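Local coordinates for ferredoxin component of carbazole 1,9a-dioxygenase (Nocardioides aromaticivorans, PDB 3GCE), which binds a Rieske-type [2Fe-2S] cluster and probably passes electrons through it to the terminal oxygenase of the carbazole dioxygenase system, at residues P11-T16 with E106-P111. Sequence-based numbering, arbitrary orientation.
Sequences PVRVAT and EILVAP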
loop_
_atom_site.group_PDB
_atom_site.type_symbol
_atom_site.label_atom_id
_atom_site.label_comp_id
_atom_site.label_asym_id
_atom_site.label_seq_id
_atom_site.Cartn_x
_atom_site.Cartn_y
_atom_site.Cartn_z
ATOM N N PRO A 11 0.697 -3.712 -17.022
ATOM C CA PRO A 11 0.518 -3.568 -15.584
ATOM C C PRO A 11 -0.446 -4.640 -15.048
ATOM O O PRO A 11 -0.847 -5.537 -15.800
ATOM C CB PRO A 11 -0.087 -2.179 -15.457
ATOM C CG PRO A 11 -0.866 -2.002 -16.688
ATOM C CD PRO A 11 -0.150 -2.777 -17.777
ATOM N N VAL A 12 -0.788 -4.553 -13.761
ATOM C CA VAL A 12 -1.757 -5.452 -13.155
ATOM C C VAL A 12 -2.994 -4.642 -12.722
ATOM O O VAL A 12 -2.861 -3.678 -11.962
ATOM C CB VAL A 12 -1.112 -6.174 -11.946
ATOM C CG1 VAL A 12 -2.108 -7.043 -11.206
ATOM C CG2 VAL A 12 0.156 -6.966 -12.414
ATOM N N ARG A 13 -4.178 -5.017 -13.202
ATOM C CA ARG A 13 -5.407 -4.332 -12.799
ATOM C C ARG A 13 -5.834 -5.019 -11.518
ATOM O O ARG A 13 -6.057 -6.237 -11.522
ATOM C CB ARG A 13 -6.574 -4.445 -13.813
ATOM C CG ARG A 13 -7.785 -3.580 -13.307
ATOM C CD ARG A 13 -9.231 -4.072 -13.429
ATOM N NE ARG A 13 -9.595 -5.007 -12.395
ATOM C CZ ARG A 13 -10.781 -5.119 -11.778
ATOM N NH1 ARG A 13 -11.816 -4.317 -11.998
ATOM N NH2 ARG A 13 -10.890 -6.051 -10.883
ATOM N N VAL A 14 -5.948 -4.259 -10.436
ATOM C CA VAL A 14 -6.270 -4.859 -9.135
ATOM C C VAL A 14 -7.727 -4.700 -8.753
ATOM O O VAL A 14 -8.283 -5.555 -8.065
ATOM C CB VAL A 14 -5.358 -4.316 -8.007
ATOM C CG1 VAL A 14 -3.903 -4.752 -8.273
ATOM C CG2 VAL A 14 -5.465 -2.796 -7.888
ATOM N N ALA A 15 -8.335 -3.602 -9.186
ATOM C CA ALA A 15 -9.691 -3.272 -8.796
ATOM C C ALA A 15 -10.142 -2.013 -9.514
ATOM O O ALA A 15 -9.332 -1.325 -10.142
ATOM C CB ALA A 15 -9.763 -3.062 -7.266
ATOM N N THR A 16 -11.437 -1.725 -9.413
ATOM C CA THR A 16 -12.014 -0.454 -9.814
ATOM C C THR A 16 -11.965 0.489 -8.602
ATOM O O THR A 16 -12.115 0.042 -7.453
ATOM C CB THR A 16 -13.490 -0.666 -10.257
ATOM O OG1 THR A 16 -13.560 -1.785 -11.139
ATOM C CG2 THR A 16 -14.007 0.500 -10.978
ATOM N N GLU A 106 -10.199 2.177 -13.512
ATOM C CA GLU A 106 -9.451 0.945 -13.218
ATOM C C GLU A 106 -8.125 1.266 -12.539
ATOM O O GLU A 106 -7.354 2.112 -13.013
ATOM C CB GLU A 106 -9.184 0.127 -14.487
ATOM C CG GLU A 106 -10.421 -0.162 -15.335
ATOM C CD GLU A 106 -11.508 -0.918 -14.596
ATOM O OE1 GLU A 106 -11.203 -1.654 -13.648
ATOM O OE2 GLU A 106 -12.684 -0.769 -14.982
ATOM N N ILE A 107 -7.852 0.570 -11.445
ATOM C CA ILE A 107 -6.613 0.793 -10.725
ATOM C C ILE A 107 -5.533 -0.132 -11.282
ATOM O O ILE A 107 -5.626 -1.368 -11.175
ATOM C CB ILE A 107 -6.763 0.600 -9.187
ATOM C CG1 ILE A 107 -7.826 1.544 -8.612
ATOM C CG2 ILE A 107 -5.412 0.835 -8.498
ATOM C CD1 ILE A 107 -8.175 1.188 -7.120
ATOM N N LEU A 108 -4.507 0.470 -11.869
ATOM C CA LEU A 108 -3.435 -0.304 -12.513
ATOM C C LEU A 108 -2.124 -0.112 -11.757
ATOM O O LEU A 108 -1.727 1.028 -11.497
ATOM C CB LEU A 108 -3.267 0.178 -13.945
ATOM C CG LEU A 108 -4.508 0.179 -14.864
ATOM C CD1 LEU A 108 -4.144 0.767 -16.239
ATOM C CD2 LEU A 108 -5.054 -1.248 -15.006
ATOM N N VAL A 109 -1.451 -1.218 -11.446
ATOM C CA VAL A 109 -0.191 -1.215 -10.693
ATOM C C VAL A 109 0.944 -1.767 -11.570
ATOM O O VAL A 109 0.827 -2.856 -12.135
ATOM C CB VAL A 109 -0.323 -2.074 -9.390
ATOM C CG1 VAL A 109 0.972 -2.016 -8.531
ATOM C CG2 VAL A 109 -1.554 -1.592 -8.560
ATOM N N ALA A 110 2.032 -1.018 -11.691
ATOM C CA ALA A 110 3.194 -1.498 -12.432
ATOM C C ALA A 110 3.927 -2.553 -11.614
ATOM O O ALA A 110 4.220 -2.324 -10.447
ATOM C CB ALA A 110 4.120 -0.348 -12.764
ATOM N N PRO A 111 4.210 -3.723 -12.209
ATOM C CA PRO A 111 4.899 -4.786 -11.477
ATOM C C PRO A 111 6.362 -4.440 -11.239
ATOM O O PRO A 111 6.909 -3.592 -11.940
ATOM C CB PRO A 111 4.804 -5.998 -12.420
ATOM C CG PRO A 111 3.818 -5.619 -13.475
ATOM C CD PRO A 111 3.908 -4.130 -13.590
HETATM O O HOH W 1 -14.847 -2.311 -14.252
#
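R13 and E106 reach each other diagonally over one face of an antiparallel strand pair. R13 CG is anti to the backbone N (chi1 -176°), and bends at chi2 and chi3 carry the chain forward along its own strand until its guanidinium lies over the CA of A15, 3.6 Å below the plane's centre. Near that plane, NH1 gives E106 OE1 a hydrogen bond of 3.2 Å on the syn side, part of a salt bridge; the two flat groups are only 27° apart. Farther along this face, L108 CD2 sits against R13 CB at 3.7 Å.

V12, A15, I107 and V109 make the other face apolar, and V14 adds its methyls to it, CG2 against the CG2 of I107 (3.7 Å) and CG1 against the CG2 of V109 (3.9 Å), meeting V109 at about a right angle; V30 and F28 of strand 26-30 add to this layer.

V14 N bonds to I107 O, while I107 N bonds to A15 O at 2.7 Å. V14 and A15 thus face one residue, a classic beta bulge that puts R13 and T16 on the same face in an antiparallel sheet of the Rieske ferredoxin fold, away from the cluster.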